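Local coordinates for protein TatD-related deoxyribonuclease (Thermotoga maritima, PDB 1J6O) that probably hydrolyses ester bonds in DNA as a metal-dependent nuclease of the TatD family, built on a TIM-barrel fold, at residues Asp15-Leu20 / Val210-Cys215; Ile41-Asn46 / Arg66-Val71; His23-Asp28 / Gly225-Pro230. All blocks are in the same frame, centred on the assembly; numbering follows the deposited sequence.

Interactions 1 and 2 lie about 8 Å apart, centre to centre, and share one parallel sheet, in which strands 13-18 and 41-47 are neighbours. They meet directly: Asp15 O lies 2.8 Å from Val45 N and Leu20 N 2.9 Å from Asn46 OD1, both probable hydrogen bonds. Interaction 1, where strands 13-18 and 209-211 come together, holds His17, His19 and Asp214, predicted ligands of a divalent metal. Interaction 3 joins loops that follow these same two strands, with its centre about 12 Å from that of interaction 1 and about 16 Å from that of interaction 2. Phe25 and Asn228 bring it within about 6 Å of His19 and Asp214, respectively, between side chains.

Interaction 1: Asp15-Leu20 / Val210-Cys215; sequences DTHAHL and VLETDC
Asp15-Leu20 bends at Thr16 and His17 and is tied to Val210-Cys215 by backbone bonds from Thr16 N to Leu211 O (3.0 Å) and Asp214 N to His17 O (2.7 Å), with a weak third from His19 N to Cys215 O. Leu211 O also accepts from Thr16 OG1 (2.6 Å), on the other face of the carbonyl plane from Thr16 N. In Asp15, CG anti to the backbone N (chi1 -175°) carries the carboxylate to Thr213, which it crosses at about a right angle. Asp15 OD2 takes a very short bond from Thr213 OG1 (2.5 Å), while Asp15 OD1 receives Thr213 N (2.9 Å) on one face of the carboxylate and His17 N on the opposite face, the latter closing an Asx turn. Thr213 OG1 accepts from Cys215 N in an ST turn. His19 NE2 donates in its ring plane to Asp214 OD1 (2.9 Å). Cys215 SG packs on Ala18 CB at 3.6 Å. His17 NE2 bonds to Glu103, and Glu212 OE2 to His164. His17, His19 and Asp214 are predicted to bind one divalent metal with Glu103; the buried Asp15 bonds to His17 N and Thr213 N are consistent with holding in place the backbone from which these ligands project.

Interaction 2: Ile41-Asn46 / Arg66-Val71; sequences IEFVVN and RIFCSV
Ile41-Asn46 and Ile67-Val71 run parallel, their axes 4.5 Å apart at closest approach and inclined by 22°. Four backbone hydrogen bonds join them: Val44 N to Arg66 O, Phe68 N to Val44 O, Asn46 N to Phe68 O and Ser70 N to Asn46 O. A fifth bond comes from a side chain: Arg66, extended from CG to NE, runs past Glu42 O and gives NH1 to Ile41 O (2.8 Å), which lies in the guanidinium plane; NH2 forms a salt bridge with Glu37. An alanine in place of Arg66 would probably leave Ile41 O without this donor and Glu37 without its charged mate. Among the aromatic groups, Phe68 turns its ring edge toward the face of Phe43 in an offset edge-to-face pair, planes at 88° and centroids 5.5 Å apart. Phe68 CD1 touches Phe43 CD2 at 3.6 Å. The other side of the sheet carries aliphatic contacts, with Val44 CG2 beside Ile67 CG1 (4.0 Å) and Asn46 CB against Ile67 CG2 (3.7 Å). These are neighbouring strands of a beta-alpha-beta unit of the TIM barrel: the connecting helix 51-61 packs on Ile67 and Cys69, helix 248-264 on Phe43, Val45 and Phe68, and strand 98-107 adjoins Phe68 and Ser70.

Interaction 3: His23-Asp28 / Gly225-Pro230; sequences HQFDDD and GKRNEP
The guanidinium of Arg227 lies with one face against the rim of Phe25, the planes 25° apart: Phe25 CE1 sits over its centre, 3.4 Å from the plane. Arg227 CD rests over the Phe25 ring, toward its rim, a CH-pi contact 4.1 Å from the centroid. At the ring edge, Asn228 O approaches Phe25 CZ to 3.3 Å and is buried there without a hydrogen-bonding partner in the model. At the guanidinium edge, Arg227 NH1 donates both to Gln24 O (3.0 Å) and to Asp28 OD1 (2.8 Å), and Arg227 NH2 donates to Asp28 OD2 (3.0 Å) on its syn lone pair, so that aspartate and arginine meet tip to tip with one nitrogen to each oxygen. Arg227 NH2 also reaches Glu229 OE2 (3.2 Å), from above that carboxylate's plane. The Arg227 chain bends at chi3 (73°), turning NE out of the extended line. Two carboxylates thus share one arginine, whose positive charge would offset their mutual repulsion, and these in-plane bonds fix the rotation of the guanidinium over Phe25. The contact joins the loop between strand 13-18 and helix 29-34 to the one between strand 209-211 and helix 233-244; Val32 of helix 29-34 packs against Arg227 and Glu229.

Interaction 1: Asp15-Leu20 / Val210-Cys215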
loop_
_atom_site.group_PDB
_atom_site.type_symbol
_atom_site.label_atom_id
_atom_site.label_comp_id
_atom_site.label_asym_id
_atom_site.label_seq_id
_atom_site.Cartn_x
_atom_site.Cartn_y
_atom_site.Cartn_z
ATOM N N ASP A 15 -1.270 -4.264 -8.089
ATOM C CA ASP A 15 -0.227 -3.505 -7.367
ATOM C C ASP A 15 -1.018 -2.648 -6.389
ATOM O O ASP A 15 -1.655 -1.671 -6.798
ATOM C CB ASP A 15 0.549 -2.572 -8.300
ATOM C CG ASP A 15 1.710 -1.874 -7.597
ATOM O OD1 ASP A 15 1.776 -1.892 -6.338
ATOM O OD2 ASP A 15 2.545 -1.294 -8.325
ATOM N N THR A 16 -0.963 -2.976 -5.103
ATOM C CA THR A 16 -1.715 -2.198 -4.099
ATOM C C THR A 16 -1.033 -0.940 -3.568
ATOM O O THR A 16 -1.558 -0.285 -2.653
ATOM C CB THR A 16 -2.109 -3.080 -2.882
ATOM O OG1 THR A 16 -0.915 -3.579 -2.270
ATOM C CG2 THR A 16 -2.981 -4.262 -3.308
ATOM N N HIS A 17 0.123 -0.580 -4.126
ATOM C CA HIS A 17 0.793 0.613 -3.645
ATOM C C HIS A 17 1.688 1.183 -4.724
ATOM O O HIS A 17 2.863 0.815 -4.814
ATOM C CB HIS A 17 1.634 0.281 -2.392
ATOM C CG HIS A 17 1.879 1.455 -1.494
ATOM N ND1 HIS A 17 1.127 1.692 -0.363
ATOM C CD2 HIS A 17 2.789 2.456 -1.556
ATOM C CE1 HIS A 17 1.571 2.787 0.239
ATOM N NE2 HIS A 17 2.579 3.268 -0.465
ATOM N N ALA A 18 1.157 2.091 -5.537
ATOM C CA ALA A 18 1.962 2.685 -6.597
ATOM C C ALA A 18 1.965 4.234 -6.497
ATOM O O ALA A 18 1.090 4.799 -5.862
ATOM C CB ALA A 18 1.381 2.278 -7.907
ATOM N N HIS A 19 2.950 4.896 -7.113
ATOM C CA HIS A 19 3.034 6.370 -7.101
ATOM C C HIS A 19 3.368 6.716 -8.555
ATOM O O HIS A 19 4.437 7.329 -8.849
ATOM C CB HIS A 19 4.198 6.859 -6.212
ATOM C CG HIS A 19 4.144 6.346 -4.804
ATOM N ND1 HIS A 19 3.227 6.804 -3.883
ATOM C CD2 HIS A 19 4.932 5.459 -4.143
ATOM C CE1 HIS A 19 3.459 6.233 -2.711
ATOM N NE2 HIS A 19 4.493 5.416 -2.841
ATOM N N LEU A 20 2.456 6.376 -9.456
ATOM C CA LEU A 20 2.660 6.624 -10.882
ATOM C C LEU A 20 2.698 8.083 -11.277
ATOM O O LEU A 20 3.192 8.431 -12.363
ATOM C CB LEU A 20 1.589 5.868 -11.681
ATOM C CG LEU A 20 1.732 4.340 -11.603
ATOM C CD1 LEU A 20 0.420 3.637 -12.040
ATOM C CD2 LEU A 20 2.891 3.913 -12.488
ATOM N N VAL A 210 -0.859 -9.043 0.198
ATOM C CA VAL A 210 -1.223 -8.448 -1.075
ATOM C C VAL A 210 0.130 -8.028 -1.639
ATOM O O VAL A 210 1.111 -7.908 -0.889
ATOM C CB VAL A 210 -2.131 -7.221 -0.982
ATOM C CG1 VAL A 210 -3.553 -7.666 -0.674
ATOM C CG2 VAL A 210 -1.563 -6.223 0.044
ATOM N N LEU A 211 0.203 -7.845 -2.952
ATOM C CA LEU A 211 1.461 -7.448 -3.583
ATOM C C LEU A 211 1.520 -5.943 -3.762
ATOM O O LEU A 211 0.486 -5.254 -3.768
ATOM C CB LEU A 211 1.558 -8.053 -4.980
ATOM C CG LEU A 211 1.251 -9.535 -5.153
ATOM C CD1 LEU A 211 1.034 -9.810 -6.643
ATOM C CD2 LEU A 211 2.409 -10.377 -4.599
ATOM N N GLU A 212 2.732 -5.422 -3.894
ATOM C CA GLU A 212 2.873 -3.999 -4.101
ATOM C C GLU A 212 4.262 -3.752 -4.670
ATOM O O GLU A 212 5.148 -4.614 -4.567
ATOM C CB GLU A 212 2.726 -3.239 -2.789
ATOM C CG GLU A 212 3.968 -3.309 -1.887
ATOM C CD GLU A 212 3.799 -2.443 -0.658
ATOM O OE1 GLU A 212 3.024 -2.861 0.216
ATOM O OE2 GLU A 212 4.408 -1.339 -0.587
ATOM N N THR A 213 4.433 -2.604 -5.322
ATOM C CA THR A 213 5.729 -2.261 -5.877
ATOM C C THR A 213 6.269 -1.035 -5.156
ATOM O O THR A 213 7.477 -0.905 -4.983
ATOM C CB THR A 213 5.681 -1.821 -7.367
ATOM O OG1 THR A 213 4.808 -0.682 -7.498
ATOM C CG2 THR A 213 5.223 -2.951 -8.267
ATOM N N ASP A 214 5.375 -0.150 -4.714
ATOM C CA ASP A 214 5.768 1.081 -4.056
ATOM C C ASP A 214 6.570 1.847 -5.145
ATOM O O ASP A 214 7.437 2.674 -4.843
ATOM C CB ASP A 214 6.643 0.825 -2.816
ATOM C CG ASP A 214 6.741 2.054 -1.909
ATOM O OD1 ASP A 214 5.895 2.985 -2.032
ATOM O OD2 ASP A 214 7.666 2.082 -1.058
ATOM N N CYS A 215 6.275 1.577 -6.423
ATOM C CA CYS A 215 7.003 2.264 -7.509
ATOM C C CYS A 215 6.887 3.791 -7.337
ATOM O O CYS A 215 5.831 4.295 -6.958
ATOM C CB CYS A 215 6.475 1.815 -8.879
ATOM S SG CYS A 215 4.746 2.211 -9.253
#

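Interaction 2: Ile41-Asn46 / Arg66-Val71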
loop_
_atom_site.group_PDB
_atom_site.type_symbol
_atom_site.label_atom_id
_atom_site.label_comp_id
_atom_site.label_asym_id
_atom_site.label_seq_id
_atom_site.Cartn_x
_atom_site.Cartn_y
_atom_site.Cartn_z
ATOM N N ILE A 41 -1.531 -6.925 -15.175
ATOM C CA ILE A 41 -1.785 -6.115 -13.993
ATOM C C ILE A 41 -3.275 -5.783 -14.082
ATOM O O ILE A 41 -3.685 -5.007 -14.957
ATOM C CB ILE A 41 -0.976 -4.782 -14.009
ATOM C CG1 ILE A 41 0.537 -5.051 -13.970
ATOM C CG2 ILE A 41 -1.409 -3.926 -12.811
ATOM C CD1 ILE A 41 1.017 -5.809 -12.733
ATOM N N GLU A 42 -4.087 -6.355 -13.194
ATOM C CA GLU A 42 -5.531 -6.099 -13.212
ATOM C C GLU A 42 -5.907 -4.660 -12.843
ATOM O O GLU A 42 -6.813 -4.062 -13.447
ATOM C CB GLU A 42 -6.206 -7.093 -12.303
ATOM C CG GLU A 42 -7.688 -7.040 -12.312
ATOM C CD GLU A 42 -8.255 -8.192 -11.540
ATOM O OE1 GLU A 42 -7.970 -9.351 -11.922
ATOM O OE2 GLU A 42 -8.976 -7.940 -10.552
ATOM N N PHE A 43 -5.270 -4.128 -11.801
ATOM C CA PHE A 43 -5.520 -2.745 -11.375
ATOM C C PHE A 43 -4.452 -2.373 -10.403
ATOM O O PHE A 43 -3.668 -3.230 -9.957
ATOM C CB PHE A 43 -6.925 -2.503 -10.737
ATOM C CG PHE A 43 -7.125 -3.084 -9.344
ATOM C CD1 PHE A 43 -7.609 -4.379 -9.178
ATOM C CD2 PHE A 43 -6.903 -2.303 -8.198
ATOM C CE1 PHE A 43 -7.871 -4.885 -7.905
ATOM C CE2 PHE A 43 -7.163 -2.798 -6.925
ATOM C CZ PHE A 43 -7.643 -4.076 -6.766
ATOM N N VAL A 44 -4.347 -1.083 -10.128
ATOM C CA VAL A 44 -3.340 -0.658 -9.168
ATOM C C VAL A 44 -3.988 0.360 -8.251
ATOM O O VAL A 44 -4.981 1.013 -8.629
ATOM C CB VAL A 44 -2.078 0.007 -9.827
ATOM C CG1 VAL A 44 -1.591 -0.805 -11.021
ATOM C CG2 VAL A 44 -2.357 1.456 -10.157
ATOM N N VAL A 45 -3.457 0.473 -7.038
ATOM C CA VAL A 45 -4.004 1.441 -6.103
ATOM C C VAL A 45 -2.888 2.493 -6.060
ATOM O O VAL A 45 -1.793 2.205 -5.573
ATOM C CB VAL A 45 -4.195 0.873 -4.710
ATOM C CG1 VAL A 45 -4.651 2.023 -3.764
ATOM C CG2 VAL A 45 -5.235 -0.269 -4.737
ATOM N N ASN A 46 -3.169 3.674 -6.613
ATOM C CA ASN A 46 -2.193 4.771 -6.666
ATOM C C ASN A 46 -2.365 5.627 -5.419
ATOM O O ASN A 46 -3.405 6.207 -5.184
ATOM C CB ASN A 46 -2.407 5.560 -7.942
ATOM C CG ASN A 46 -1.167 6.230 -8.387
ATOM O OD1 ASN A 46 -0.218 5.574 -8.842
ATOM N ND2 ASN A 46 -1.135 7.541 -8.246
ATOM N N ARG A 66 -8.095 1.183 -14.808
ATOM C CA ARG A 66 -7.315 0.278 -13.955
ATOM C C ARG A 66 -6.587 0.907 -12.784
ATOM O O ARG A 66 -5.859 0.214 -12.043
ATOM C CB ARG A 66 -6.311 -0.495 -14.802
ATOM C CG ARG A 66 -7.017 -1.408 -15.800
ATOM C CD ARG A 66 -6.033 -2.263 -16.559
ATOM N NE ARG A 66 -6.774 -3.116 -17.493
ATOM C CZ ARG A 66 -6.663 -4.436 -17.561
ATOM N NH1 ARG A 66 -5.829 -5.093 -16.756
ATOM N NH2 ARG A 66 -7.427 -5.111 -18.412
ATOM N N ILE A 67 -6.801 2.206 -12.593
ATOM C CA ILE A 67 -6.152 2.894 -11.488
ATOM C C ILE A 67 -7.188 3.447 -10.505
ATOM O O ILE A 67 -8.156 4.100 -10.920
ATOM C CB ILE A 67 -5.305 4.073 -11.995
ATOM C CG1 ILE A 67 -4.210 3.560 -12.959
ATOM C CG2 ILE A 67 -4.627 4.763 -10.818
ATOM C CD1 ILE A 67 -3.450 4.709 -13.625
ATOM N N PHE A 68 -7.005 3.125 -9.224
ATOM C CA PHE A 68 -7.890 3.598 -8.164
ATOM C C PHE A 68 -6.952 4.451 -7.330
ATOM O O PHE A 68 -5.720 4.338 -7.458
ATOM C CB PHE A 68 -8.510 2.448 -7.376
ATOM C CG PHE A 68 -9.438 1.640 -8.217
ATOM C CD1 PHE A 68 -8.953 0.591 -9.001
ATOM C CD2 PHE A 68 -10.776 2.009 -8.323
ATOM C CE1 PHE A 68 -9.796 -0.092 -9.898
ATOM C CE2 PHE A 68 -11.634 1.340 -9.213
ATOM C CZ PHE A 68 -11.136 0.289 -9.997
ATOM N N CYS A 69 -7.519 5.247 -6.435
ATOM C CA CYS A 69 -6.729 6.148 -5.613
ATOM C C CYS A 69 -6.833 6.070 -4.081
ATOM O O CYS A 69 -7.861 5.662 -3.550
ATOM C CB CYS A 69 -7.169 7.563 -6.059
ATOM S SG CYS A 69 -6.380 9.013 -5.346
ATOM N N SER A 70 -5.741 6.428 -3.394
ATOM C CA SER A 70 -5.719 6.446 -1.932
ATOM C C SER A 70 -5.234 7.863 -1.666
ATOM O O SER A 70 -4.247 8.305 -2.285
ATOM C CB SER A 70 -4.713 5.466 -1.323
ATOM O OG SER A 70 -4.827 5.487 0.093
ATOM N N VAL A 71 -5.898 8.581 -0.762
ATOM C CA VAL A 71 -5.484 9.952 -0.456
ATOM C C VAL A 71 -5.095 10.031 1.008
ATOM O O VAL A 71 -5.720 9.387 1.873
ATOM C CB VAL A 71 -6.605 10.989 -0.752
ATOM C CG1 VAL A 71 -6.975 10.933 -2.238
ATOM C CG2 VAL A 71 -7.861 10.727 0.119
#

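Interaction 3: His23-Asp28 / Gly225-Pro230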
loop_
_atom_site.group_PDB
_atom_site.type_symbol
_atom_site.label_atom_id
_atom_site.label_comp_id
_atom_site.label_asym_id
_atom_site.label_seq_id
_atom_site.Cartn_x
_atom_site.Cartn_y
_atom_site.Cartn_z
ATOM N N HIS A 23 7.353 12.276 -10.429
ATOM C CA HIS A 23 8.115 12.731 -11.585
ATOM C C HIS A 23 8.976 11.685 -12.302
ATOM O O HIS A 23 9.333 11.880 -13.476
ATOM C CB HIS A 23 8.955 13.963 -11.192
ATOM C CG HIS A 23 10.243 13.638 -10.506
ATOM N ND1 HIS A 23 11.371 13.228 -11.187
ATOM C CD2 HIS A 23 10.594 13.694 -9.198
ATOM C CE1 HIS A 23 12.361 13.046 -10.329
ATOM N NE2 HIS A 23 11.917 13.324 -9.116
ATOM N N GLN A 24 9.324 10.594 -11.626
ATOM C CA GLN A 24 10.135 9.564 -12.268
ATOM C C GLN A 24 9.376 8.890 -13.429
ATOM O O GLN A 24 9.952 8.184 -14.230
ATOM C CB GLN A 24 10.584 8.500 -11.253
ATOM C CG GLN A 24 11.672 8.985 -10.296
ATOM C CD GLN A 24 11.114 9.730 -9.117
ATOM O OE1 GLN A 24 9.903 9.888 -8.980
ATOM N NE2 GLN A 24 11.999 10.193 -8.240
ATOM N N PHE A 25 8.082 9.136 -13.532
ATOM C CA PHE A 25 7.281 8.542 -14.601
ATOM C C PHE A 25 6.841 9.608 -15.613
ATOM O O PHE A 25 6.001 9.328 -16.461
ATOM C CB PHE A 25 6.012 7.915 -14.022
ATOM C CG PHE A 25 6.252 6.620 -13.324
ATOM C CD1 PHE A 25 6.526 5.467 -14.062
ATOM C CD2 PHE A 25 6.298 6.572 -11.938
ATOM C CE1 PHE A 25 6.864 4.251 -13.402
ATOM C CE2 PHE A 25 6.624 5.389 -11.264
ATOM C CZ PHE A 25 6.911 4.217 -11.999
ATOM N N ASP A 26 7.383 10.818 -15.499
ATOM C CA ASP A 26 6.992 11.887 -16.415
ATOM C C ASP A 26 7.169 11.614 -17.895
ATOM O O ASP A 26 6.360 12.053 -18.700
ATOM C CB ASP A 26 7.747 13.198 -16.107
ATOM C CG ASP A 26 7.224 13.912 -14.881
ATOM O OD1 ASP A 26 6.188 13.491 -14.314
ATOM O OD2 ASP A 26 7.867 14.917 -14.485
ATOM N N ASP A 27 8.204 10.884 -18.271
ATOM C CA ASP A 27 8.397 10.642 -19.695
ATOM C C ASP A 27 7.657 9.481 -20.330
ATOM O O ASP A 27 7.489 9.479 -21.559
ATOM C CB ASP A 27 9.890 10.445 -20.004
ATOM C CG ASP A 27 10.765 11.569 -19.457
ATOM O OD1 ASP A 27 10.442 12.755 -19.672
ATOM O OD2 ASP A 27 11.790 11.260 -18.808
ATOM N N ASP A 28 7.180 8.532 -19.520
ATOM C CA ASP A 28 6.480 7.365 -20.071
ATOM C C ASP A 28 5.286 6.777 -19.318
ATOM O O ASP A 28 4.919 5.613 -19.518
ATOM C CB ASP A 28 7.495 6.239 -20.293
ATOM C CG ASP A 28 8.049 5.664 -18.981
ATOM O OD1 ASP A 28 7.848 6.280 -17.905
ATOM O OD2 ASP A 28 8.704 4.586 -19.031
ATOM N N GLY A 225 18.844 -0.603 -8.604
ATOM C CA GLY A 225 19.389 0.570 -9.245
ATOM C C GLY A 225 18.532 1.101 -10.378
ATOM O O GLY A 225 18.940 2.049 -11.044
ATOM N N LYS A 226 17.351 0.514 -10.604
ATOM C CA LYS A 226 16.467 0.967 -11.681
ATOM C C LYS A 226 15.154 1.437 -11.102
ATOM O O LYS A 226 14.815 1.084 -9.977
ATOM C CB LYS A 226 16.177 -0.163 -12.678
ATOM C CG LYS A 226 17.416 -0.707 -13.407
ATOM C CD LYS A 226 17.947 0.309 -14.432
ATOM C CE LYS A 226 19.343 -0.074 -14.953
ATOM N NZ LYS A 226 19.457 -1.502 -15.350
ATOM N N ARG A 227 14.429 2.249 -11.872
ATOM C CA ARG A 227 13.133 2.758 -11.418
ATOM C C ARG A 227 12.239 1.532 -11.335
ATOM O O ARG A 227 12.261 0.699 -12.224
ATOM C CB ARG A 227 12.541 3.699 -12.464
ATOM C CG ARG A 227 11.169 4.226 -12.106
ATOM C CD ARG A 227 10.598 4.953 -13.292
ATOM N NE ARG A 227 10.199 3.994 -14.322
ATOM C CZ ARG A 227 9.694 4.339 -15.497
ATOM N NH1 ARG A 227 9.545 5.629 -15.774
ATOM N NH2 ARG A 227 9.332 3.397 -16.382
ATOM N N ASN A 228 11.437 1.420 -10.285
ATOM C CA ASN A 228 10.546 0.258 -10.158
ATOM C C ASN A 228 9.229 0.622 -10.856
ATOM O O ASN A 228 8.926 1.799 -11.021
ATOM C CB ASN A 228 10.303 0.006 -8.673
ATOM C CG ASN A 228 9.668 -1.353 -8.384
ATOM O OD1 ASN A 228 9.566 -2.201 -9.257
ATOM N ND2 ASN A 228 9.255 -1.552 -7.133
ATOM N N GLU A 229 8.489 -0.383 -11.321
ATOM C CA GLU A 229 7.205 -0.158 -11.985
ATOM C C GLU A 229 6.372 -1.422 -11.824
ATOM O O GLU A 229 6.933 -2.510 -11.557
ATOM C CB GLU A 229 7.384 0.227 -13.450
ATOM C CG GLU A 229 8.079 -0.795 -14.298
ATOM C CD GLU A 229 8.171 -0.322 -15.720
ATOM O OE1 GLU A 229 7.160 -0.474 -16.441
ATOM O OE2 GLU A 229 9.238 0.227 -16.095
ATOM N N PRO A 230 5.036 -1.319 -12.010
ATOM C CA PRO A 230 4.111 -2.445 -11.866
ATOM C C PRO A 230 4.435 -3.757 -12.540
ATOM O O PRO A 230 4.267 -4.799 -11.920
ATOM C CB PRO A 230 2.778 -1.872 -12.341
ATOM C CG PRO A 230 2.878 -0.445 -11.866
ATOM C CD PRO A 230 4.287 -0.094 -12.338
#